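Local coordinates for putative hydroxymethylglutaryl-CoA synthase (Streptococcus mutans, PDB 3SQZ), which probably catalyses acyl transfer as a hydroxymethylglutaryl-CoA synthase and binds coenzyme A in a thiolase-fold domain, at residues 174-179 against 382-386; 261-267 against 334-339; 293-297 against 327-331. All coordinates share one frame; numbering follows the deposited sequence.

Interaction 1: 174-179 against 382-386. With COA (coenzyme A), chain D.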
loop_
_atom_site.group_PDB
_atom_site.type_symbol
_atom_site.label_atom_id
_atom_site.label_comp_id
_atom_site.label_asym_id
_atom_site.label_seq_id
_atom_site.Cartn_x
_atom_site.Cartn_y
_atom_site.Cartn_z
ATOM N N ILE A 174 0.870 8.625 2.245
ATOM C CA ILE A 174 0.119 9.189 3.352
ATOM C C ILE A 174 -1.164 9.751 2.760
ATOM O O ILE A 174 -1.133 10.701 1.969
ATOM C CB ILE A 174 0.921 10.276 4.074
ATOM C CG1 ILE A 174 2.148 9.643 4.732
ATOM C CG2 ILE A 174 0.056 10.976 5.114
ATOM C CD1 ILE A 174 3.157 10.636 5.237
ATOM N N ALA A 175 -2.285 9.130 3.122
ATOM C CA ALA A 175 -3.584 9.532 2.611
ATOM C C ALA A 175 -4.144 10.620 3.514
ATOM O O ALA A 175 -4.469 10.381 4.676
ATOM C CB ALA A 175 -4.516 8.343 2.528
ATOM N N LYS A 176 -4.234 11.824 2.957
ATOM C CA LYS A 176 -4.548 13.031 3.702
ATOM C C LYS A 176 -5.605 13.790 2.906
ATOM O O LYS A 176 -5.331 14.243 1.787
ATOM C CB LYS A 176 -3.257 13.845 3.865
ATOM C CG LYS A 176 -3.376 15.115 4.669
ATOM C CD LYS A 176 -2.013 15.769 4.904
ATOM C CE LYS A 176 -1.115 14.886 5.762
ATOM N NZ LYS A 176 0.212 15.513 6.035
ATOM N N TYR A 177 -6.807 13.923 3.467
ATOM C CA TYR A 177 -7.944 14.460 2.725
ATOM C C TYR A 177 -8.412 15.818 3.227
ATOM O O TYR A 177 -8.978 16.592 2.458
ATOM C CB TYR A 177 -9.125 13.499 2.754
ATOM C CG TYR A 177 -8.994 12.253 1.911
ATOM C CD1 TYR A 177 -9.653 12.142 0.691
ATOM C CD2 TYR A 177 -8.252 11.172 2.352
ATOM C CE1 TYR A 177 -9.571 10.985 -0.057
ATOM C CE2 TYR A 177 -8.153 10.018 1.609
ATOM C CZ TYR A 177 -8.816 9.923 0.409
ATOM O OH TYR A 177 -8.717 8.751 -0.311
ATOM N N GLY A 178 -8.217 16.090 4.516
ATOM C CA GLY A 178 -8.582 17.373 5.083
ATOM C C GLY A 178 -9.660 17.305 6.150
ATOM O O GLY A 178 -10.575 16.475 6.108
ATOM N N ILE A 179 -9.549 18.200 7.120
ATOM C CA ILE A 179 -10.531 18.297 8.187
ATOM C C ILE A 179 -11.920 18.606 7.635
ATOM O O ILE A 179 -12.089 19.539 6.849
ATOM C CB ILE A 179 -10.130 19.395 9.186
ATOM C CG1 ILE A 179 -8.807 19.024 9.856
ATOM C CG2 ILE A 179 -11.237 19.619 10.215
ATOM C CD1 ILE A 179 -8.191 20.133 10.670
ATOM N N GLU A 382 -5.379 16.798 14.483
ATOM C CA GLU A 382 -5.524 17.922 13.560
ATOM C C GLU A 382 -4.235 18.722 13.462
ATOM O O GLU A 382 -3.808 19.121 12.375
ATOM C CB GLU A 382 -6.670 18.834 13.990
ATOM C CG GLU A 382 -8.036 18.235 13.757
ATOM C CD GLU A 382 -9.154 19.082 14.317
ATOM O OE1 GLU A 382 -8.870 20.046 15.056
ATOM O OE2 GLU A 382 -10.319 18.779 14.023
ATOM N N LYS A 383 -3.608 18.955 14.603
ATOM C CA LYS A 383 -2.385 19.737 14.641
ATOM C C LYS A 383 -1.222 18.985 14.001
ATOM O O LYS A 383 -0.442 19.562 13.244
ATOM C CB LYS A 383 -2.040 20.115 16.082
ATOM C CG LYS A 383 -2.963 21.165 16.677
ATOM N N ILE A 384 -1.103 17.702 14.314
ATOM C CA ILE A 384 0.035 16.923 13.862
ATOM C C ILE A 384 -0.080 16.532 12.385
ATOM O O ILE A 384 0.866 16.694 11.611
ATOM C CB ILE A 384 0.217 15.679 14.757
ATOM C CG1 ILE A 384 0.682 16.114 16.152
ATOM C CG2 ILE A 384 1.202 14.704 14.146
ATOM C CD1 ILE A 384 0.670 15.007 17.188
ATOM N N PHE A 385 -1.234 16.017 11.978
ATOM C CA PHE A 385 -1.342 15.474 10.629
ATOM C C PHE A 385 -1.249 16.562 9.568
ATOM O O PHE A 385 -0.737 16.320 8.476
ATOM C CB PHE A 385 -2.654 14.704 10.475
ATOM C CG PHE A 385 -2.673 13.697 9.342
ATOM C CD1 PHE A 385 -1.600 12.834 9.117
ATOM C CD2 PHE A 385 -3.801 13.571 8.540
ATOM C CE1 PHE A 385 -1.657 11.879 8.106
ATOM C CE2 PHE A 385 -3.854 12.620 7.543
ATOM C CZ PHE A 385 -2.780 11.779 7.323
ATOM N N PHE A 386 -1.734 17.758 9.891
ATOM C CA PHE A 386 -1.816 18.830 8.906
ATOM C C PHE A 386 -0.727 19.881 9.055
ATOM O O PHE A 386 -0.727 20.894 8.358
ATOM C CB PHE A 386 -3.220 19.438 8.885
ATOM C CG PHE A 386 -4.273 18.441 8.515
ATOM C CD1 PHE A 386 -5.053 17.843 9.494
ATOM C CD2 PHE A 386 -4.436 18.044 7.196
ATOM C CE1 PHE A 386 -6.008 16.893 9.158
ATOM C CE2 PHE A 386 -5.386 17.097 6.861
ATOM C CZ PHE A 386 -6.170 16.518 7.844
HETATM N N1A COA D . -24.709 2.792 10.078
HETATM C C2A COA D . -24.151 2.005 9.134
HETATM N N3A COA D . -23.715 2.555 7.942
HETATM C C4A COA D . -23.851 3.892 7.731
HETATM C C5A COA D . -24.428 4.713 8.700
HETATM C C6A COA D . -24.851 4.177 9.858
HETATM N N6A COA D . -25.438 5.008 10.867
HETATM N N7A COA D . -24.439 6.000 8.230
HETATM C C8A COA D . -23.896 6.005 7.008
HETATM N N9A COA D . -23.550 4.664 6.704
HETATM C C1B COA D . -22.801 4.222 5.536
HETATM C C2B COA D . -23.420 3.870 4.155
HETATM O O2B COA D . -24.700 3.554 3.842
HETATM C C3B COA D . -22.182 3.439 3.388
HETATM O O3B COA D . -21.947 2.187 2.876
HETATM P P3B COA D . -22.642 1.669 1.597
HETATM O O7A COA D . -21.967 2.340 0.345
HETATM O O8A COA D . -22.374 0.130 1.612
HETATM O O9A COA D . -24.116 1.975 1.653
HETATM C C4B COA D . -21.144 4.321 3.969
HETATM O O4B COA D . -21.353 4.135 5.383
HETATM C C5B COA D . -20.622 5.571 3.345
HETATM O O5B COA D . -21.697 6.468 3.409
HETATM P P1A COA D . -21.550 7.923 2.806
HETATM O O1A COA D . -21.140 7.838 1.282
HETATM O O2A COA D . -22.850 8.682 2.982
HETATM O O3A COA D . -20.375 8.612 3.632
HETATM P P2A COA D . -19.568 9.893 3.154
HETATM O O4A COA D . -20.490 10.871 2.335
HETATM O O5A COA D . -19.005 10.603 4.365
HETATM O O6A COA D . -18.365 9.422 2.210
HETATM C CBP COA D . -16.598 7.979 1.375
HETATM C CCP COA D . -17.751 8.166 2.330
HETATM C CDP COA D . -17.111 8.059 -0.023
HETATM C CEP COA D . -15.950 6.632 1.587
HETATM C CAP COA D . -15.607 9.075 1.646
HETATM O OAP COA D . -14.931 8.877 2.822
HETATM C C9P COA D . -14.648 9.303 0.494
HETATM O O9P COA D . -14.978 9.878 -0.538
HETATM N N8P COA D . -13.268 8.834 0.714
HETATM C C7P COA D . -12.293 8.833 -0.359
HETATM C C6P COA D . -12.539 7.770 -1.410
HETATM C C5P COA D . -11.425 7.685 -2.454
HETATM O O5P COA D . -10.311 8.093 -2.219
HETATM N N4P COA D . -11.701 7.022 -3.701
HETATM C C3P COA D . -10.621 6.831 -4.681
HETATM C C2P COA D . -10.148 5.419 -4.891
HETATM S S1P COA D . -11.403 4.199 -5.105
#
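Lys176 reaches across to the end of helix 378-385 and carries the polar part of the contact. Its NZ gives a hydrogen bond of 2.7 Å to Phe385 O, with a C=O...N angle of 173°. This carbonyl lies at the C-terminal end of the helix, so the ammonium probably also gains from the negative end of the helix dipole. With CG anti to the backbone N (chi1 -178°) and a bend at chi3, the chain slides over the Phe385 ring. There CE makes a CH-pi contact, 3.7 Å from the ring centroid and nearly on the normal, and NZ adds a longer cation-pi contact to the same face. Ala175 O lies in the ring plane at the edge, 3.4 Å from Phe385 CZ. Apolar packing does the rest. Ile174 CG2 meets Phe385 CE1 at 3.6 Å, while Lys176 CG and Gly178 CA both approach Phe386 CE2. Ile179 splits its contacts, CG1 going to Phe386 CE1 and CD1 to Glu382 CG at 3.6 Å; the carboxylate of Glu382 turns to a salt bridge with Arg60. Towards the ligand, Tyr177 points away from the helix and its OH gives coenzyme A O5P a hydrogen bond of 2.6 Å in the plane of the phenol ring. The segment leaving strand 166-175 is thus packed against a helix on one side and lines the pantetheine pocket of a thiolase-fold enzyme with Tyr177.

Interaction 2: 261-267 against 334-339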
loop_
_atom_site.group_PDB
_atom_site.type_symbol
_atom_site.label_atom_id
_atom_site.label_comp_id
_atom_site.label_asym_id
_atom_site.label_seq_id
_atom_site.Cartn_x
_atom_site.Cartn_y
_atom_site.Cartn_z
ATOM N N PHE A 261 -8.853 -19.919 -8.110
ATOM C CA PHE A 261 -8.145 -19.146 -7.099
ATOM C C PHE A 261 -8.611 -19.474 -5.694
ATOM O O PHE A 261 -9.781 -19.781 -5.474
ATOM C CB PHE A 261 -8.299 -17.659 -7.408
ATOM C CG PHE A 261 -7.782 -17.302 -8.761
ATOM C CD1 PHE A 261 -6.421 -17.150 -8.963
ATOM C CD2 PHE A 261 -8.635 -17.194 -9.847
ATOM C CE1 PHE A 261 -5.921 -16.863 -10.216
ATOM C CE2 PHE A 261 -8.140 -16.904 -11.104
ATOM C CZ PHE A 261 -6.784 -16.742 -11.287
ATOM N N ALA A 262 -7.682 -19.410 -4.747
ATOM C CA ALA A 262 -7.986 -19.663 -3.347
ATOM C C ALA A 262 -8.342 -18.377 -2.611
ATOM O O ALA A 262 -8.911 -18.430 -1.522
ATOM C CB ALA A 262 -6.803 -20.338 -2.676
ATOM N N ALA A 263 -7.993 -17.232 -3.197
ATOM C CA ALA A 263 -8.242 -15.929 -2.589
ATOM C C ALA A 263 -8.196 -14.861 -3.667
ATOM O O ALA A 263 -7.481 -15.000 -4.675
ATOM C CB ALA A 263 -7.209 -15.627 -1.518
ATOM N N PHE A 264 -8.950 -13.792 -3.440
ATOM C CA PHE A 264 -8.926 -12.613 -4.301
ATOM C C PHE A 264 -8.596 -11.407 -3.427
ATOM O O PHE A 264 -9.233 -11.211 -2.388
ATOM C CB PHE A 264 -10.291 -12.428 -4.984
ATOM C CG PHE A 264 -10.209 -11.913 -6.413
ATOM C CD1 PHE A 264 -9.658 -10.672 -6.687
ATOM C CD2 PHE A 264 -10.705 -12.663 -7.478
ATOM C CE1 PHE A 264 -9.574 -10.195 -7.993
ATOM C CE2 PHE A 264 -10.634 -12.190 -8.788
ATOM C CZ PHE A 264 -10.074 -10.949 -9.048
ATOM N N CYS A 265 -7.595 -10.622 -3.825
ATOM C CA CYS A 265 -7.198 -9.409 -3.101
ATOM C C CYS A 265 -7.575 -8.178 -3.908
ATOM O O CYS A 265 -7.442 -8.167 -5.131
ATOM C CB CYS A 265 -5.694 -9.388 -2.855
ATOM S SG CYS A 265 -5.124 -10.651 -1.713
ATOM N N PHE A 266 -8.015 -7.144 -3.200
ATOM C CA PHE A 266 -8.483 -5.911 -3.812
ATOM C C PHE A 266 -7.758 -4.706 -3.263
ATOM O O PHE A 266 -7.295 -4.700 -2.133
ATOM C CB PHE A 266 -9.976 -5.729 -3.542
ATOM C CG PHE A 266 -10.804 -6.877 -4.017
ATOM C CD1 PHE A 266 -11.374 -6.866 -5.278
ATOM C CD2 PHE A 266 -10.975 -7.997 -3.218
ATOM C CE1 PHE A 266 -12.116 -7.944 -5.726
ATOM C CE2 PHE A 266 -11.711 -9.081 -3.664
ATOM C CZ PHE A 266 -12.291 -9.053 -4.916
ATOM N N HIS A 267 -7.680 -3.652 -4.053
ATOM C CA HIS A 267 -7.239 -2.365 -3.568
ATOM C C HIS A 267 -8.119 -1.966 -2.371
ATOM O O HIS A 267 -9.336 -2.217 -2.401
ATOM C CB HIS A 267 -7.339 -1.350 -4.706
ATOM C CG HIS A 267 -7.122 0.055 -4.266
ATOM N ND1 HIS A 267 -6.053 0.423 -3.480
ATOM C CD2 HIS A 267 -7.847 1.177 -4.475
ATOM C CE1 HIS A 267 -6.131 1.716 -3.221
ATOM N NE2 HIS A 267 -7.208 2.197 -3.815
ATOM N N ASP A 334 -1.544 -22.815 -3.892
ATOM C CA ASP A 334 -2.753 -22.016 -4.069
ATOM C C ASP A 334 -2.438 -20.782 -4.904
ATOM O O ASP A 334 -1.378 -20.159 -4.746
ATOM C CB ASP A 334 -3.310 -21.554 -2.723
ATOM C CG ASP A 334 -4.130 -22.614 -2.007
ATOM O OD1 ASP A 334 -4.560 -23.601 -2.639
ATOM O OD2 ASP A 334 -4.375 -22.421 -0.791
ATOM N N LYS A 335 -3.380 -20.417 -5.767
ATOM C CA LYS A 335 -3.248 -19.221 -6.585
ATOM C C LYS A 335 -4.094 -18.096 -6.031
ATOM O O LYS A 335 -5.186 -18.309 -5.504
ATOM C CB LYS A 335 -3.669 -19.504 -8.026
ATOM C CG LYS A 335 -2.784 -20.509 -8.724
ATOM C CD LYS A 335 -3.164 -20.650 -10.190
ATOM C CE LYS A 335 -4.023 -21.882 -10.425
ATOM N NZ LYS A 335 -3.244 -23.132 -10.193
ATOM N N ILE A 336 -3.569 -16.885 -6.157
ATOM C CA ILE A 336 -4.235 -15.692 -5.672
ATOM C C ILE A 336 -4.402 -14.744 -6.845
ATOM O O ILE A 336 -3.472 -14.555 -7.633
ATOM C CB ILE A 336 -3.395 -15.002 -4.573
ATOM C CG1 ILE A 336 -3.220 -15.954 -3.388
ATOM C CG2 ILE A 336 -4.044 -13.695 -4.119
ATOM C CD1 ILE A 336 -2.292 -15.437 -2.321
ATOM N N ALA A 337 -5.595 -14.174 -6.981
ATOM C CA ALA A 337 -5.845 -13.137 -7.977
ATOM C C ALA A 337 -5.873 -11.795 -7.275
ATOM O O ALA A 337 -6.422 -11.674 -6.174
ATOM C CB ALA A 337 -7.159 -13.386 -8.690
ATOM N N LEU A 338 -5.286 -10.792 -7.918
ATOM C CA LEU A 338 -5.184 -9.458 -7.349
ATOM C C LEU A 338 -5.758 -8.420 -8.315
ATOM O O LEU A 338 -5.453 -8.434 -9.518
ATOM C CB LEU A 338 -3.724 -9.127 -7.024
ATOM C CG LEU A 338 -3.063 -10.041 -5.984
ATOM C CD1 LEU A 338 -2.277 -11.169 -6.646
ATOM C CD2 LEU A 338 -2.171 -9.238 -5.060
ATOM N N PHE A 339 -6.588 -7.525 -7.778
ATOM C CA PHE A 339 -7.191 -6.435 -8.534
ATOM C C PHE A 339 -6.651 -5.111 -8.050
ATOM O O PHE A 339 -6.951 -4.676 -6.931
ATOM C CB PHE A 339 -8.710 -6.387 -8.383
ATOM C CG PHE A 339 -9.315 -5.098 -8.913
ATOM C CD1 PHE A 339 -9.322 -4.833 -10.279
ATOM C CD2 PHE A 339 -9.853 -4.148 -8.057
ATOM C CE1 PHE A 339 -9.868 -3.658 -10.782
ATOM C CE2 PHE A 339 -10.395 -2.974 -8.564
ATOM C CZ PHE A 339 -10.406 -2.728 -9.923
#
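Phe261 and Phe264 hold the methyl of Ala337 between them, each turning a ring face to it. CB lies 3.9 Å from the Phe261 ring centroid and 3.7 Å from that of Phe264, in both cases 12° off the normal, so both are CH-pi contacts. The Phe264 ring also presents an edge to the next residue on that side of the sheet, CE1 lying 3.9 Å from Phe339 CB. Phe266 and Phe339 cross at about a right angle, and Phe266 CD1 comes to 4.1 Å from Phe339 CB. Helix 232-254 covers this aromatic side, its Trp247 standing edge-to-face with Phe264. Beneath the rings, strands 263-266 and 335-339 run parallel, 22° apart, as the paired ends of a beta-alpha-beta crossover whose connection is helical; 263-266 is one of two edge strands of the thiolase-fold sheet within this chain. Nearly straight backbone bonds join the two, among them Cys265 N to Ala337 O (2.8 Å), Phe339 N to Cys265 O and Ala337 N to Ala263 O, while His267, a predicted proton donor/acceptor, gives Phe339 O a more bent one from its N. At the other end Ala262 N donates to Lys335 O, and the buried Ala263 N has no partner. On the opposite face Cys265 SG touches Ile336 CG2 at 4.0 Å and Cys265 CB meets Leu338 CG, with Leu323 of helix 315-326 packed on Cys265 and Ile336.

Interaction 3: 293-297 against 327-331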
loop_
_atom_site.group_PDB
_atom_site.type_symbol
_atom_site.label_atom_id
_atom_site.label_comp_id
_atom_site.label_asym_id
_atom_site.label_seq_id
_atom_site.Cartn_x
_atom_site.Cartn_y
_atom_site.Cartn_z
ATOM N N LYS A 293 -14.592 -20.484 1.637
ATOM C CA LYS A 293 -13.158 -20.238 1.692
ATOM C C LYS A 293 -12.793 -18.844 1.193
ATOM O O LYS A 293 -11.987 -18.139 1.807
ATOM C CB LYS A 293 -12.391 -21.278 0.891
ATOM C CG LYS A 293 -10.902 -21.119 1.054
ATOM C CD LYS A 293 -10.174 -22.412 0.799
ATOM C CE LYS A 293 -10.008 -22.651 -0.680
ATOM N NZ LYS A 293 -9.024 -23.740 -0.927
ATOM N N LEU A 294 -13.383 -18.452 0.073
ATOM C CA LEU A 294 -13.089 -17.144 -0.490
ATOM C C LEU A 294 -13.536 -16.031 0.454
ATOM O O LEU A 294 -12.862 -15.011 0.589
ATOM C CB LEU A 294 -13.732 -16.989 -1.870
ATOM C CG LEU A 294 -13.108 -17.830 -2.989
ATOM C CD1 LEU A 294 -13.997 -17.875 -4.219
ATOM C CD2 LEU A 294 -11.715 -17.322 -3.342
ATOM N N LYS A 295 -14.667 -16.231 1.124
ATOM C CA LYS A 295 -15.173 -15.235 2.060
ATOM C C LYS A 295 -14.269 -15.106 3.289
ATOM O O LYS A 295 -13.932 -14.003 3.714
ATOM C CB LYS A 295 -16.606 -15.569 2.480
ATOM C CG LYS A 295 -17.182 -14.603 3.499
ATOM C CD LYS A 295 -17.187 -13.178 2.980
ATOM C CE LYS A 295 -18.020 -12.285 3.883
ATOM N NZ LYS A 295 -18.023 -10.874 3.419
ATOM N N VAL A 296 -13.873 -16.237 3.859
ATOM C CA VAL A 296 -12.968 -16.228 5.000
ATOM C C VAL A 296 -11.645 -15.562 4.621
ATOM O O VAL A 296 -11.075 -14.793 5.404
ATOM C CB VAL A 296 -12.738 -17.665 5.530
ATOM C CG1 VAL A 296 -11.510 -17.731 6.416
ATOM C CG2 VAL A 296 -13.977 -18.161 6.273
ATOM N N ASN A 297 -11.152 -15.850 3.421
ATOM C CA ASN A 297 -9.911 -15.232 2.964
ATOM C C ASN A 297 -10.077 -13.742 2.698
ATOM O O ASN A 297 -9.173 -12.952 2.996
ATOM C CB ASN A 297 -9.326 -15.972 1.767
ATOM C CG ASN A 297 -8.702 -17.297 2.164
ATOM O OD1 ASN A 297 -8.467 -18.183 1.324
ATOM N ND2 ASN A 297 -8.447 -17.452 3.450
ATOM N N SER A 327 -5.021 -15.849 7.026
ATOM C CA SER A 327 -5.793 -16.981 6.527
ATOM C C SER A 327 -5.368 -18.250 7.232
ATOM O O SER A 327 -4.174 -18.481 7.449
ATOM C CB SER A 327 -5.604 -17.172 5.028
ATOM O OG SER A 327 -6.216 -18.388 4.617
ATOM N N GLN A 328 -6.342 -19.088 7.558
ATOM C CA GLN A 328 -6.051 -20.370 8.184
ATOM C C GLN A 328 -6.101 -21.523 7.188
ATOM O O GLN A 328 -5.951 -22.685 7.575
ATOM C CB GLN A 328 -6.979 -20.605 9.377
ATOM C CG GLN A 328 -6.787 -19.559 10.471
ATOM C CD GLN A 328 -7.609 -19.836 11.715
ATOM O OE1 GLN A 328 -7.225 -19.457 12.822
ATOM N NE2 GLN A 328 -8.745 -20.497 11.538
ATOM N N ASN A 329 -6.292 -21.213 5.905
ATOM C CA ASN A 329 -6.458 -22.266 4.905
ATOM C C ASN A 329 -5.512 -22.225 3.703
ATOM O O ASN A 329 -5.454 -23.187 2.946
ATOM C CB ASN A 329 -7.906 -22.323 4.415
ATOM C CG ASN A 329 -8.341 -21.033 3.773
ATOM O OD1 ASN A 329 -9.152 -20.288 4.333
ATOM N ND2 ASN A 329 -7.790 -20.748 2.604
ATOM N N LEU A 330 -4.772 -21.135 3.505
ATOM C CA LEU A 330 -3.905 -21.061 2.332
ATOM C C LEU A 330 -2.754 -22.045 2.436
ATOM O O LEU A 330 -2.162 -22.217 3.507
ATOM C CB LEU A 330 -3.359 -19.649 2.140
ATOM C CG LEU A 330 -4.372 -18.622 1.639
ATOM C CD1 LEU A 330 -3.768 -17.239 1.690
ATOM C CD2 LEU A 330 -4.842 -18.934 0.225
ATOM N N VAL A 331 -2.441 -22.685 1.314
ATOM C CA VAL A 331 -1.331 -23.617 1.240
ATOM C C VAL A 331 -0.494 -23.391 -0.019
ATOM O O VAL A 331 -0.941 -22.771 -1.000
ATOM C CB VAL A 331 -1.821 -25.090 1.267
ATOM C CG1 VAL A 331 -2.591 -25.368 2.552
ATOM C CG2 VAL A 331 -2.677 -25.392 0.047
HETATM O O HOH W 1 -6.960 -22.365 0.253
#
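Asn329 faces Asn297, and the two amides come from opposite directions with their planes 37° apart. From CB, which points toward helix 288-302, the Asn329 chain turns at chi1 60° to place CG between its own backbone N and carbonyl carbon, against the aliphatic part of Lys293, whose CG is 3.7 Å away. At the tip, with Asn297 as modelled, OD1 accepts a weak, bent bond of 3.1 Å from Asn297 ND2. ND2 gives a straight one of 2.9 Å to Asn297 OD1, with 176° at the hydrogen; this donor lies in the Asn297 carbonyl plane, on a lone pair of OD1 as modelled. ND2 also rests 3.4 Å from Lys293 CD and donates to a water. The same water accepts from Lys293 NZ at 2.7 Å and gives a bond to Asn329 O, so the lysine end is tied to the loop indirectly. Asn297 ND2, as modelled, makes a further weak, bent bond to Ser327 OG. Asn297 OD1, however, lies 2.9 Å from Ala262 O, another acceptor, so the O and N assignment of this amide, and with it the direction of all three bonds, is doubtful. Ser327, just past helix 315-326, uses OG to accept from Asn329 N at 3.1 Å and also from Leu330 N. These bonds form an ST turn and an ST motif, which fold the loop back so that Asn329 meets helix 288-302, away from the annotated sites.

Overall arrangement
Interactions 2 and 3 adjoin, their centres 11 Å apart, and Ala262 is the bridge: its CB packs on Leu330 CD2 at 3.8 Å and its O faces the Asn297 amide. Interaction 3 lies within the helical connection closed by interaction 2. Interaction 1 is on the other side of the chain's centre, 32 Å from interaction 2 between centres, although both reach the same sheet. The pantetheine arm of coenzyme A reaches in between them: Tyr177 of interaction 1 binds it, and the His267 side chain of interaction 2 is about 4 Å from the ligand and about 7 Å from that of Glu113, another predicted active-site residue. Interaction 3 lies away from this pocket.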